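Local atomic coordinates of aminoglycoside phosphotransferase (Alicyclobacillus acidocaldarius subsp. acidocaldarius, PDB entry 4PDY), a protein that probably acts as a transferase of the kinase-like phosphotransferase family, passing phosphate to a small-molecule substrate that has not been established. Residues 67-72 and 139-144; 71-76 and 132-137; 76-81 and 85-90; 114-119 and 125-130; 250-255 and 285-290. All coordinates share one frame; numbering follows the deposited sequence. Where two conformers were deposited one is given.

Contact 1: 67-72 and 139-144; sequences CRIMVQ and RSFRTD
I69 and R142 come closest in the backbone of this contact, their CA atoms 8.8 Å apart, and Q72 faces F141 one turn further along the helix. Segment 67-72 is regular helix, part of 64-79. Segment 139-144 is an irregular connection after helix 121-137, in which R142 adopts positive, left-handed backbone angles. No hydrogen bond crosses; the contact is made by the side chains of I69, F141 and R142, with the Q72 carbonyl also touched by the F141 ring. I69 is fully extended (chi1 -165°, chi2 177°), and its CD1 comes to lie over one face of the R142 guanidinium, 3.4 Å above the plane and displaced toward its rim. The nearest single atom is R142 NH1, 3.5 Å from I69 CD1. Bends at chi2 and chi3 bring the guanidinium under this methyl. The first torsion of R142 (chi1 -61°) sets CG beside its backbone N and against a face of the F141 ring, 3.5 Å above that plane. F141 points its CZ at the helix, 3.8 Å from Q72 O and 4.2 Å from Q72 CB. The same ring continues onto C73 and H76, while F141 O takes a hydrogen bond from W221 NE1. A thiocyanate, probably from the crystallisation liquor, comes within about 3 Å of the R142 side chain (nearest atoms). Because the isoleucine methyl approaches across the flat of the guanidinium, the contact is apolar on a charged group and uses none of its N-H groups.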
# COMPACT_ATOMS: atom_id res chain seq x y z
N CYS A 67 8.25 -8.95 -14.67
CA CYS A 67 9.10 -7.76 -14.78
C CYS A 67 8.87 -7.04 -16.13
O CYS A 67 8.78 -5.82 -16.18
CB CYS A 67 10.58 -8.11 -14.58
SG CYS A 67 11.67 -6.70 -14.39
N ARG A 68 8.76 -7.81 -17.20
CA ARG A 68 8.50 -7.24 -18.51
C ARG A 68 7.18 -6.47 -18.61
O ARG A 68 7.18 -5.34 -19.11
CB ARG A 68 8.62 -8.29 -19.61
CG ARG A 68 10.05 -8.76 -19.78
CD ARG A 68 10.19 -9.69 -20.95
NE ARG A 68 11.56 -10.16 -21.08
CZ ARG A 68 12.54 -9.52 -21.72
NH1 ARG A 68 12.34 -8.35 -22.31
NH2 ARG A 68 13.75 -10.07 -21.74
N ILE A 69 6.07 -7.07 -18.15
CA ILE A 69 4.81 -6.33 -18.20
C ILE A 69 4.84 -5.10 -17.28
O ILE A 69 4.22 -4.07 -17.60
CB ILE A 69 3.58 -7.22 -17.96
CG1 ILE A 69 2.32 -6.45 -18.38
CG2 ILE A 69 3.48 -7.66 -16.52
CD1 ILE A 69 1.03 -7.23 -18.28
N MSE A 70 5.53 -5.21 -16.16
CA MSE A 70 5.65 -4.09 -15.25
C MSE A 70 6.33 -2.90 -15.94
O MSE A 70 5.85 -1.76 -15.88
CB MSE A 70 6.42 -4.56 -14.00
CG MSE A 70 6.47 -3.51 -12.91
SE MSE A 70 7.52 -4.19 -11.39
CE MSE A 70 9.24 -4.31 -12.28
N VAL A 71 7.45 -3.17 -16.62
CA VAL A 71 8.13 -2.13 -17.40
C VAL A 71 7.23 -1.58 -18.50
O VAL A 71 7.09 -0.37 -18.66
CB VAL A 71 9.43 -2.66 -18.04
CG1 VAL A 71 9.96 -1.70 -19.11
CG2 VAL A 71 10.50 -2.90 -16.98
N GLN A 72 6.57 -2.47 -19.24
CA GLN A 72 5.65 -2.03 -20.30
C GLN A 72 4.50 -1.17 -19.79
O GLN A 72 4.10 -0.22 -20.46
CB GLN A 72 5.10 -3.19 -21.13
CG GLN A 72 6.11 -3.87 -22.02
CD GLN A 72 6.74 -2.94 -23.04
OE1 GLN A 72 6.05 -2.32 -23.85
NE2 GLN A 72 8.06 -2.85 -23.00
N ARG A 139 -5.29 3.37 -17.60
CA ARG A 139 -6.64 2.96 -17.97
C ARG A 139 -6.57 2.13 -19.24
O ARG A 139 -5.84 2.44 -20.17
CB ARG A 139 -7.48 4.22 -18.21
CG ARG A 139 -8.96 4.00 -18.46
CD ARG A 139 -9.71 5.33 -18.40
NE ARG A 139 -10.03 5.74 -17.03
CZ ARG A 139 -11.19 5.52 -16.40
NH1 ARG A 139 -12.18 4.89 -17.01
NH2 ARG A 139 -11.36 5.93 -15.15
N SER A 140 -7.34 1.05 -19.27
CA SER A 140 -7.43 0.21 -20.45
C SER A 140 -6.15 -0.58 -20.79
O SER A 140 -6.15 -1.29 -21.79
CB SER A 140 -7.87 1.01 -21.70
OG SER A 140 -9.16 1.58 -21.52
N PHE A 141 -5.10 -0.49 -19.97
CA PHE A 141 -3.84 -1.17 -20.28
C PHE A 141 -3.84 -2.56 -19.67
O PHE A 141 -3.89 -2.69 -18.44
CB PHE A 141 -2.61 -0.41 -19.75
CG PHE A 141 -1.31 -1.10 -20.08
CD1 PHE A 141 -0.80 -1.07 -21.36
CD2 PHE A 141 -0.65 -1.88 -19.14
CE1 PHE A 141 0.36 -1.75 -21.69
CE2 PHE A 141 0.50 -2.57 -19.45
CZ PHE A 141 1.02 -2.49 -20.73
N ARG A 142 -3.81 -3.58 -20.51
CA ARG A 142 -3.73 -4.98 -20.07
C ARG A 142 -4.64 -5.27 -18.90
O ARG A 142 -4.25 -5.85 -17.89
CB ARG A 142 -2.29 -5.37 -19.76
CG ARG A 142 -1.33 -5.24 -20.95
CD ARG A 142 -1.57 -6.28 -22.03
NE ARG A 142 -1.49 -7.65 -21.51
CZ ARG A 142 -0.36 -8.36 -21.37
NH1 ARG A 142 0.83 -7.88 -21.72
NH2 ARG A 142 -0.41 -9.60 -20.90
N THR A 143 -5.90 -4.92 -19.10
CA THR A 143 -6.90 -4.96 -18.03
C THR A 143 -7.15 -6.35 -17.46
O THR A 143 -7.42 -6.48 -16.27
CB THR A 143 -8.24 -4.36 -18.52
OG1 THR A 143 -8.04 -3.01 -18.92
CG2 THR A 143 -9.30 -4.39 -17.43
N ASP A 144 -7.04 -7.38 -18.30
CA ASP A 144 -7.28 -8.75 -17.85
C ASP A 144 -6.01 -9.46 -17.36
O ASP A 144 -6.02 -10.67 -17.15
CB ASP A 144 -7.93 -9.55 -18.98
CG ASP A 144 -9.32 -9.04 -19.33
OD1 ASP A 144 -9.95 -8.37 -18.49
OD2 ASP A 144 -9.79 -9.33 -20.46

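Contact 2: 71-76 and 132-137; sequences VQCLRH and AQFHEA
C73, L74 and H76 of helix 64-79 meet F134 and A137 of helix 121-137 at a buried junction between the two lobes of a kinase-like fold. The short helical segments pass almost perpendicular to each other, at 95°, with their axes 10.4 Å apart at closest approach. F134 reaches from its helix to the other. Its CG stands anti to the backbone N (chi1 177°), which carries the ring out toward helix 64-79. The rim atom F134 CE1 touches L74 CD2 at 4.0 Å, the two side chains meeting roughly at right angles. C73 SG approaches the same ring obliquely, 5.2 Å from the centroid, in a cysteine sulfur-aromatic contact. W221 touches both C73 and F134, and the F134 and F244 rings meet edge-to-face. A second, more polar meeting lies near A137. There H76 turns the edge of its imidazole to the backbone, with CD2 only 3.1 Å from A137 O and close to the ring plane. A water in that plane, 2.8 Å from H76 NE2, completes the link through a weak hydrogen bond to A137 O. Helix 64-79 probably corresponds to helix C of the kinase-like fold, here laid across the first long helix of the C-terminal lobe.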
# COMPACT_ATOMS: atom_id res chain seq x y z
N VAL A 71 7.45 -3.17 -16.62
CA VAL A 71 8.13 -2.13 -17.40
C VAL A 71 7.23 -1.58 -18.50
O VAL A 71 7.09 -0.37 -18.66
CB VAL A 71 9.43 -2.66 -18.04
CG1 VAL A 71 9.96 -1.70 -19.11
CG2 VAL A 71 10.50 -2.90 -16.98
N GLN A 72 6.57 -2.47 -19.24
CA GLN A 72 5.65 -2.03 -20.30
C GLN A 72 4.50 -1.17 -19.79
O GLN A 72 4.10 -0.22 -20.46
CB GLN A 72 5.10 -3.19 -21.13
CG GLN A 72 6.11 -3.87 -22.02
CD GLN A 72 6.74 -2.94 -23.04
OE1 GLN A 72 6.05 -2.32 -23.85
NE2 GLN A 72 8.06 -2.85 -23.00
N CYS A 73 3.98 -1.51 -18.62
CA CYS A 73 2.96 -0.71 -17.98
C CYS A 73 3.44 0.70 -17.72
O CYS A 73 2.75 1.67 -18.04
CB CYS A 73 2.52 -1.37 -16.69
SG CYS A 73 1.25 -0.40 -15.89
N LEU A 74 4.63 0.82 -17.13
CA LEU A 74 5.17 2.14 -16.87
C LEU A 74 5.48 2.90 -18.14
O LEU A 74 5.26 4.11 -18.20
CB LEU A 74 6.37 2.03 -15.93
CG LEU A 74 5.91 1.76 -14.49
CD1 LEU A 74 7.04 1.22 -13.64
CD2 LEU A 74 5.28 3.02 -13.88
N ARG A 75 5.98 2.23 -19.17
CA ARG A 75 6.23 2.96 -20.41
C ARG A 75 4.91 3.40 -21.05
O ARG A 75 4.84 4.48 -21.64
CB ARG A 75 7.08 2.15 -21.36
CG ARG A 75 8.55 2.21 -20.97
CD ARG A 75 9.46 1.51 -21.95
NE ARG A 75 10.79 1.26 -21.39
CZ ARG A 75 11.63 0.38 -21.91
NH1 ARG A 75 11.27 -0.32 -22.97
NH2 ARG A 75 12.81 0.17 -21.36
N HIS A 76 3.86 2.58 -20.93
CA HIS A 76 2.55 3.02 -21.40
C HIS A 76 2.08 4.27 -20.64
O HIS A 76 1.67 5.28 -21.24
CB HIS A 76 1.53 1.90 -21.25
CG HIS A 76 0.14 2.36 -21.53
ND1 HIS A 76 -0.42 2.29 -22.78
CD2 HIS A 76 -0.76 3.00 -20.74
CE1 HIS A 76 -1.63 2.83 -22.75
NE2 HIS A 76 -1.84 3.28 -21.53
N ALA A 132 -3.28 8.66 -8.21
CA ALA A 132 -4.37 8.95 -9.14
C ALA A 132 -3.87 9.07 -10.57
O ALA A 132 -4.48 8.60 -11.51
CB ALA A 132 -5.08 10.20 -8.70
N GLN A 133 -2.72 9.73 -10.73
CA GLN A 133 -2.12 9.86 -12.06
C GLN A 133 -1.74 8.50 -12.63
O GLN A 133 -1.91 8.26 -13.82
CB GLN A 133 -0.89 10.79 -12.02
CG GLN A 133 -1.23 12.24 -11.79
CD GLN A 133 -0.00 13.12 -11.75
OE1 GLN A 133 1.05 12.70 -11.23
NE2 GLN A 133 -0.10 14.30 -12.36
N PHE A 134 -1.18 7.64 -11.80
CA PHE A 134 -0.82 6.30 -12.25
C PHE A 134 -2.06 5.52 -12.73
O PHE A 134 -2.04 4.89 -13.77
CB PHE A 134 -0.10 5.54 -11.13
CG PHE A 134 0.26 4.11 -11.48
CD1 PHE A 134 1.10 3.83 -12.54
CD2 PHE A 134 -0.24 3.06 -10.75
CE1 PHE A 134 1.43 2.53 -12.86
CE2 PHE A 134 0.09 1.76 -11.04
CZ PHE A 134 0.91 1.49 -12.12
N HIS A 135 -3.12 5.62 -11.95
CA HIS A 135 -4.35 4.90 -12.27
C HIS A 135 -4.93 5.40 -13.58
O HIS A 135 -5.31 4.61 -14.44
CB HIS A 135 -5.34 5.04 -11.13
CG HIS A 135 -6.47 4.06 -11.21
ND1 HIS A 135 -6.39 2.79 -10.68
CD2 HIS A 135 -7.69 4.16 -11.78
CE1 HIS A 135 -7.53 2.15 -10.91
NE2 HIS A 135 -8.33 2.96 -11.58
N GLU A 136 -4.94 6.72 -13.75
CA GLU A 136 -5.48 7.33 -14.96
C GLU A 136 -4.65 6.96 -16.19
O GLU A 136 -5.17 6.63 -17.25
CB GLU A 136 -5.55 8.85 -14.78
CG GLU A 136 -6.08 9.62 -15.98
CD GLU A 136 -7.59 9.48 -16.20
OE1 GLU A 136 -8.28 8.88 -15.35
OE2 GLU A 136 -8.08 10.00 -17.22
N ALA A 137 -3.32 7.07 -16.05
CA ALA A 137 -2.40 6.82 -17.16
C ALA A 137 -2.36 5.37 -17.62
O ALA A 137 -1.80 5.08 -18.67
CB ALA A 137 -0.98 7.27 -16.81
O HOH W 1 -4.21 4.51 -20.86

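Contact 3: 76-81 and 85-90; sequences HAQEQG and FARFVT
Q78 and F85 face each other across the turn that follows helix 64-79, with CA atoms 9.2 Å apart and no hydrogen bond between the segments. A Schellman motif ends the helix, G81 with its positive phi turning the chain back, and the alpha-to-beta connection that follows belongs to the N-terminal lobe of a kinase-like fold. It leads to the short strand 88-89, which pairs with strand 103-109. Q78 is the residue of the helix that reaches across. Its CB meets F85 CZ directly from the helix, obliquely and at 4.3 Å, while the extended chain beyond (chi1 171°) carries the amide on to R87. There Q78 NE2 lies 3.4 Å from R87 NH2, with amide and guanidinium planes 83° apart. Both nitrogens are donors and no bond joins them; the two only pack against each other. A thiocyanate, probably from the crystallisation liquor, comes within about 4 Å of the R87 side chain (nearest atoms). F85 is buried, its side chain resting on L74 and F244. R87 is bent at chi2 and folds back over the F85 ring, where NE sits above the centre of one face, 3.5 Å from the plane. R87 NH1 is hydrogen-bonded to T83 O, so two backbone carbonyls fix the guanidinium: the second bond, from R87 NE to F85 O, is 2.9 Å long with an N-H...O angle of 154°, the oxygen lying in the guanidinium plane.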
# COMPACT_ATOMS: atom_id res chain seq x y z
N HIS A 76 3.86 2.58 -20.93
CA HIS A 76 2.55 3.02 -21.40
C HIS A 76 2.08 4.27 -20.64
O HIS A 76 1.67 5.28 -21.24
CB HIS A 76 1.53 1.90 -21.25
CG HIS A 76 0.14 2.36 -21.53
ND1 HIS A 76 -0.42 2.29 -22.78
CD2 HIS A 76 -0.76 3.00 -20.74
CE1 HIS A 76 -1.63 2.83 -22.75
NE2 HIS A 76 -1.84 3.28 -21.53
N ALA A 77 2.17 4.21 -19.33
CA ALA A 77 1.80 5.35 -18.50
C ALA A 77 2.58 6.61 -18.92
O ALA A 77 2.03 7.70 -19.04
CB ALA A 77 2.02 5.01 -17.03
N GLN A 78 3.86 6.43 -19.17
CA GLN A 78 4.69 7.54 -19.59
C GLN A 78 4.25 8.18 -20.92
O GLN A 78 4.30 9.41 -21.07
CB GLN A 78 6.10 7.06 -19.73
CG GLN A 78 6.98 8.08 -20.37
CD GLN A 78 8.35 7.55 -20.42
OE1 GLN A 78 8.61 6.51 -21.05
NE2 GLN A 78 9.25 8.20 -19.69
N GLU A 79 3.85 7.35 -21.88
CA GLU A 79 3.33 7.85 -23.16
C GLU A 79 2.04 8.65 -22.96
O GLU A 79 1.67 9.46 -23.82
CB GLU A 79 3.08 6.71 -24.19
CG GLU A 79 4.31 6.28 -24.98
CD GLU A 79 4.00 5.87 -26.43
OE1 GLU A 79 2.81 5.84 -26.83
OE2 GLU A 79 4.96 5.58 -27.19
N GLN A 80 1.36 8.42 -21.84
CA GLN A 80 0.19 9.20 -21.44
C GLN A 80 0.53 10.39 -20.53
O GLN A 80 -0.38 11.08 -20.07
CB GLN A 80 -0.80 8.29 -20.70
CG GLN A 80 -1.29 7.11 -21.53
CD GLN A 80 -2.00 7.56 -22.78
OE1 GLN A 80 -1.63 7.19 -23.89
NE2 GLN A 80 -3.03 8.37 -22.60
N GLY A 81 1.82 10.64 -20.26
CA GLY A 81 2.22 11.81 -19.49
C GLY A 81 2.72 11.52 -18.08
O GLY A 81 3.16 12.43 -17.39
N PHE A 85 7.67 8.01 -11.39
CA PHE A 85 8.26 6.70 -11.17
C PHE A 85 9.77 6.74 -11.44
O PHE A 85 10.23 7.51 -12.28
CB PHE A 85 7.60 5.60 -12.00
CG PHE A 85 7.83 5.73 -13.48
CD1 PHE A 85 7.16 6.68 -14.24
CD2 PHE A 85 8.67 4.85 -14.13
CE1 PHE A 85 7.39 6.80 -15.58
CE2 PHE A 85 8.88 4.94 -15.49
CZ PHE A 85 8.24 5.91 -16.22
N ALA A 86 10.47 5.87 -10.74
CA ALA A 86 11.90 5.70 -10.97
C ALA A 86 12.12 4.98 -12.28
O ALA A 86 11.51 3.97 -12.58
CB ALA A 86 12.54 4.93 -9.84
N ARG A 87 13.03 5.49 -13.09
CA ARG A 87 13.25 5.01 -14.42
C ARG A 87 14.18 3.82 -14.48
O ARG A 87 15.30 3.85 -13.94
CB ARG A 87 13.79 6.13 -15.31
CG ARG A 87 12.96 7.39 -15.28
CD ARG A 87 11.48 7.14 -15.58
NE ARG A 87 10.66 8.27 -15.08
CZ ARG A 87 10.40 9.38 -15.75
NH1 ARG A 87 9.74 10.36 -15.15
NH2 ARG A 87 10.85 9.57 -16.99
N PHE A 88 13.77 2.78 -15.20
CA PHE A 88 14.51 1.56 -15.31
C PHE A 88 15.72 1.73 -16.22
O PHE A 88 15.67 2.41 -17.23
CB PHE A 88 13.60 0.45 -15.86
CG PHE A 88 12.40 0.14 -14.96
CD1 PHE A 88 12.54 -0.62 -13.84
CD2 PHE A 88 11.13 0.64 -15.26
CE1 PHE A 88 11.47 -0.92 -13.02
CE2 PHE A 88 10.06 0.37 -14.45
CZ PHE A 88 10.22 -0.41 -13.32
N VAL A 89 16.82 1.10 -15.82
CA VAL A 89 18.07 1.07 -16.59
C VAL A 89 18.18 -0.32 -17.18
O VAL A 89 17.97 -1.31 -16.49
CB VAL A 89 19.28 1.40 -15.70
CG1 VAL A 89 20.55 1.30 -16.53
CG2 VAL A 89 19.08 2.79 -15.12
N THR A 90 18.54 -0.40 -18.45
CA THR A 90 18.68 -1.68 -19.12
C THR A 90 20.12 -2.16 -19.13
O THR A 90 21.03 -1.36 -18.95
CB THR A 90 18.16 -1.65 -20.55
OG1 THR A 90 18.88 -0.69 -21.31
CG2 THR A 90 16.65 -1.32 -20.59

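Contact 4: 114-119 and 125-130; sequences QPANFG and AQTAYT
The F118 ring meets T127 with its edge: T127 OG1 lies near the plane of the ring, 3.7 Å from F118 CE1, and T127 CG2 comes to 4.0 Å from the same carbon. The two side chains cross at about a right angle. Both branches of the threonine touch the rim of the aromatic, the hydroxyl near the ring plane and the methyl off it. T127 OG1 stands beside its own backbone N, anti to the carbonyl carbon (chi1 -55°), and is hydrogen-bonded to H123 O one turn earlier in the helix. Its approach to the ring is therefore packing. The methyl of A116 also touches the hydroxyl, with A116 CB 3.9 Å from T127 OG1. An Asx turn spans N117 to G119, with F118 at its middle: N117 OD1 accepts from G119 N at 2.9 Å, and N117 N is hydrogen-bonded to H123 ND1. Just before, Q114 and P115 touch the bound histidine. A116 and T127 both pack on C231 of strand 231-233, which A116 also joins by backbone hydrogen bonding. F118 extends onto L259, S263 and R266 of helix 252-266, placing the contact where the chain leaves strand 114-115 and enters helix 121-137.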
# COMPACT_ATOMS: atom_id res chain seq x y z
N GLN A 114 12.67 11.79 0.37
CA GLN A 114 12.50 11.18 1.66
C GLN A 114 11.22 10.37 1.63
O GLN A 114 10.30 10.70 0.89
CB GLN A 114 12.37 12.25 2.73
CG GLN A 114 11.09 13.04 2.58
CD GLN A 114 11.10 14.30 3.40
OE1 GLN A 114 11.38 15.38 2.89
NE2 GLN A 114 10.83 14.17 4.69
N PRO A 115 11.16 9.31 2.44
CA PRO A 115 9.94 8.52 2.52
C PRO A 115 8.82 9.46 2.95
O PRO A 115 9.01 10.28 3.85
CB PRO A 115 10.27 7.47 3.59
CG PRO A 115 11.36 8.09 4.41
CD PRO A 115 12.17 8.87 3.43
N ALA A 116 7.67 9.39 2.29
CA ALA A 116 6.58 10.31 2.58
C ALA A 116 6.17 10.21 4.05
O ALA A 116 6.09 9.13 4.62
CB ALA A 116 5.37 10.02 1.70
N ASN A 117 5.89 11.37 4.63
CA ASN A 117 5.39 11.47 5.96
C ASN A 117 3.87 11.54 5.86
O ASN A 117 3.31 12.57 5.55
CB ASN A 117 5.94 12.74 6.60
CG ASN A 117 5.50 12.89 8.03
OD1 ASN A 117 4.54 12.25 8.49
ND2 ASN A 117 6.20 13.76 8.77
N PHE A 118 3.23 10.41 6.10
CA PHE A 118 1.79 10.31 5.95
C PHE A 118 1.03 11.04 7.06
O PHE A 118 -0.20 11.06 7.05
CB PHE A 118 1.36 8.84 5.85
CG PHE A 118 1.73 8.13 4.55
CD1 PHE A 118 2.10 8.80 3.41
CD2 PHE A 118 1.58 6.74 4.47
CE1 PHE A 118 2.38 8.11 2.23
CE2 PHE A 118 1.84 6.06 3.30
CZ PHE A 118 2.26 6.73 2.18
N GLY A 119 1.74 11.68 7.98
CA GLY A 119 1.10 12.57 8.94
C GLY A 119 1.05 14.03 8.50
O GLY A 119 0.54 14.86 9.24
N ALA A 125 -1.19 14.58 0.16
CA ALA A 125 -1.73 15.20 -1.05
C ALA A 125 -0.97 14.71 -2.28
O ALA A 125 -1.53 14.35 -3.30
CB ALA A 125 -1.63 16.72 -0.95
N GLN A 126 0.36 14.82 -2.20
CA GLN A 126 1.19 14.47 -3.34
C GLN A 126 1.23 12.97 -3.64
O GLN A 126 1.33 12.58 -4.80
CB GLN A 126 2.61 15.08 -3.22
CG GLN A 126 2.58 16.61 -3.37
CD GLN A 126 1.93 17.05 -4.67
OE1 GLN A 126 2.25 16.54 -5.74
NE2 GLN A 126 0.97 17.96 -4.57
N THR A 127 1.20 12.15 -2.58
CA THR A 127 1.06 10.70 -2.77
C THR A 127 -0.25 10.35 -3.48
O THR A 127 -0.23 9.61 -4.44
CB THR A 127 1.20 9.96 -1.42
OG1 THR A 127 2.43 10.33 -0.79
CG2 THR A 127 1.17 8.46 -1.61
N ALA A 128 -1.34 10.94 -3.02
CA ALA A 128 -2.65 10.73 -3.64
C ALA A 128 -2.63 11.18 -5.10
O ALA A 128 -3.12 10.49 -5.98
CB ALA A 128 -3.70 11.49 -2.86
N TYR A 129 -2.07 12.35 -5.37
CA TYR A 129 -2.01 12.87 -6.72
C TYR A 129 -1.30 11.88 -7.63
O TYR A 129 -1.75 11.56 -8.74
CB TYR A 129 -1.32 14.25 -6.71
CG TYR A 129 -1.40 15.05 -7.98
CD1 TYR A 129 -2.61 15.31 -8.60
CD2 TYR A 129 -0.25 15.63 -8.51
CE1 TYR A 129 -2.67 16.08 -9.75
CE2 TYR A 129 -0.30 16.39 -9.65
CZ TYR A 129 -1.51 16.61 -10.27
OH TYR A 129 -1.57 17.37 -11.41
N THR A 130 -0.14 11.43 -7.18
CA THR A 130 0.66 10.50 -7.95
C THR A 130 -0.09 9.17 -8.19
O THR A 130 -0.07 8.65 -9.32
CB THR A 130 2.02 10.29 -7.25
OG1 THR A 130 2.79 11.48 -7.40
CG2 THR A 130 2.74 9.08 -7.78

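Contact 5: 250-255 and 285-290; sequences APRALD and RNIPKS
R252, at the start of helix 252-266, reaches R285 and I287 in the connection between helices 271-284 and 289-300, within the helical C-terminal lobe. The arginine grips the backbone end-on: R252 NH1 and R252 NH2 both donate to R285 O, at 3.3 and 3.0 Å respectively, and both come from the same face of the carbonyl. The R252 NH2 bond is the straighter, at 151°, although this nitrogen stands above the carbonyl plane. A bend at chi3 (75°) turns an otherwise extended chain so that the guanidinium edge faces the oxygen. Two carbons also touch the guanidinium, with I287 CG1 3.6 Å from R252 NH2 and R285 CB 3.8 Å from R252 NH1. Beyond the two segments, R252 NH2 forms a salt bridge with E291 OE1 and R252 NH1 is hydrogen-bonded to F281 O. The buried cation is thus met by backbone carbonyls and the E291 carboxylate, an arrangement that fixes its rotation and probably offsets its charge.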
# COMPACT_ATOMS: atom_id res chain seq x y z
N ALA A 250 -6.79 -2.82 -10.80
CA ALA A 250 -7.59 -2.89 -9.57
C ALA A 250 -8.35 -1.60 -9.38
O ALA A 250 -7.89 -0.55 -9.85
CB ALA A 250 -6.73 -3.17 -8.37
N PRO A 251 -9.51 -1.65 -8.69
CA PRO A 251 -10.27 -0.42 -8.51
C PRO A 251 -9.46 0.63 -7.76
O PRO A 251 -8.80 0.31 -6.78
CB PRO A 251 -11.48 -0.88 -7.70
CG PRO A 251 -11.66 -2.31 -8.08
CD PRO A 251 -10.24 -2.82 -8.20
N ARG A 252 -9.60 1.87 -8.20
CA ARG A 252 -8.90 2.99 -7.61
C ARG A 252 -9.12 3.12 -6.11
O ARG A 252 -8.22 3.53 -5.36
CB ARG A 252 -9.27 4.27 -8.34
CG ARG A 252 -8.39 5.45 -7.99
CD ARG A 252 -8.60 6.64 -8.90
NE ARG A 252 -9.86 7.33 -8.59
CZ ARG A 252 -10.07 8.63 -8.81
NH1 ARG A 252 -9.12 9.40 -9.33
NH2 ARG A 252 -11.23 9.17 -8.46
N ALA A 253 -10.30 2.75 -5.63
CA ALA A 253 -10.61 2.79 -4.22
C ALA A 253 -9.62 2.03 -3.35
O ALA A 253 -9.46 2.35 -2.15
CB ALA A 253 -12.03 2.25 -4.00
N LEU A 254 -8.99 0.99 -3.89
CA LEU A 254 -8.02 0.24 -3.08
C LEU A 254 -6.81 1.09 -2.69
O LEU A 254 -6.48 1.16 -1.52
CB LEU A 254 -7.56 -1.01 -3.79
CG LEU A 254 -8.60 -2.13 -3.94
CD1 LEU A 254 -7.99 -3.34 -4.63
CD2 LEU A 254 -9.18 -2.54 -2.59
N ASP A 255 -6.19 1.77 -3.66
CA ASP A 255 -5.08 2.64 -3.33
C ASP A 255 -5.56 3.79 -2.45
O ASP A 255 -4.87 4.18 -1.50
CB ASP A 255 -4.42 3.18 -4.61
CG ASP A 255 -3.28 2.29 -5.17
OD1 ASP A 255 -2.84 1.29 -4.54
OD2 ASP A 255 -2.86 2.60 -6.32
N ARG A 285 -9.33 12.70 -11.61
CA ARG A 285 -10.63 12.23 -12.08
C ARG A 285 -11.59 12.30 -10.92
O ARG A 285 -11.28 11.83 -9.84
CB ARG A 285 -10.52 10.80 -12.63
CG ARG A 285 -11.82 10.23 -13.16
CD ARG A 285 -11.59 8.95 -13.95
NE ARG A 285 -12.83 8.47 -14.55
CZ ARG A 285 -13.39 8.97 -15.65
NH1 ARG A 285 -12.84 10.00 -16.30
NH2 ARG A 285 -14.52 8.45 -16.11
N ASN A 286 -12.78 12.86 -11.18
CA ASN A 286 -13.87 12.98 -10.21
C ASN A 286 -14.07 11.73 -9.39
O ASN A 286 -14.05 10.62 -9.93
CB ASN A 286 -15.18 13.25 -10.97
CG ASN A 286 -16.39 13.40 -10.05
OD1 ASN A 286 -16.44 14.30 -9.22
ND2 ASN A 286 -17.38 12.52 -10.21
N ILE A 287 -14.27 11.89 -8.08
CA ILE A 287 -14.67 10.77 -7.24
C ILE A 287 -16.21 10.72 -7.18
O ILE A 287 -16.84 11.59 -6.56
CB ILE A 287 -14.15 10.93 -5.81
CG1 ILE A 287 -12.62 11.13 -5.80
CG2 ILE A 287 -14.50 9.73 -4.95
CD1 ILE A 287 -12.10 11.56 -4.44
N PRO A 288 -16.83 9.71 -7.81
CA PRO A 288 -18.30 9.62 -7.68
C PRO A 288 -18.70 9.12 -6.31
O PRO A 288 -17.90 8.55 -5.57
CB PRO A 288 -18.69 8.61 -8.75
CG PRO A 288 -17.48 7.76 -8.93
CD PRO A 288 -16.29 8.63 -8.65
N LYS A 289 -19.97 9.32 -5.98
CA LYS A 289 -20.48 8.89 -4.69
C LYS A 289 -20.16 7.41 -4.41
O LYS A 289 -19.79 7.06 -3.28
CB LYS A 289 -21.98 9.11 -4.63
CG LYS A 289 -22.62 8.85 -3.28
CD LYS A 289 -24.08 9.30 -3.26
CE LYS A 289 -24.69 9.03 -1.90
NZ LYS A 289 -26.12 9.40 -1.86
N SER A 290 -20.33 6.54 -5.42
CA SER A 290 -20.13 5.12 -5.23
C SER A 290 -18.66 4.80 -4.89
O SER A 290 -18.40 3.82 -4.22
CB SER A 290 -20.59 4.30 -6.44
OG SER A 290 -19.95 4.68 -7.65

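Contact 1 starts earliest, on helix 64-79, and closes a long loop at 139-144. Contact 2 starts slightly further along that helix and closes at 132-137, so its loop lies wholly within that of contact 1. Two short loops follow in series inside both: contact 3 turns the helix end back toward strand 88-89, and contact 4 folds 114-119 onto the helix that also carries contact 2. Contact 5 comes after all of these, tying two parts of the C-terminal lobe. No loops cross. Contacts 1, 2 and 3 are joined through helix 64-79, with L74 of contact 2 packed on F88 of contact 3, while H135 and E136 of contact 2 touch contact 5.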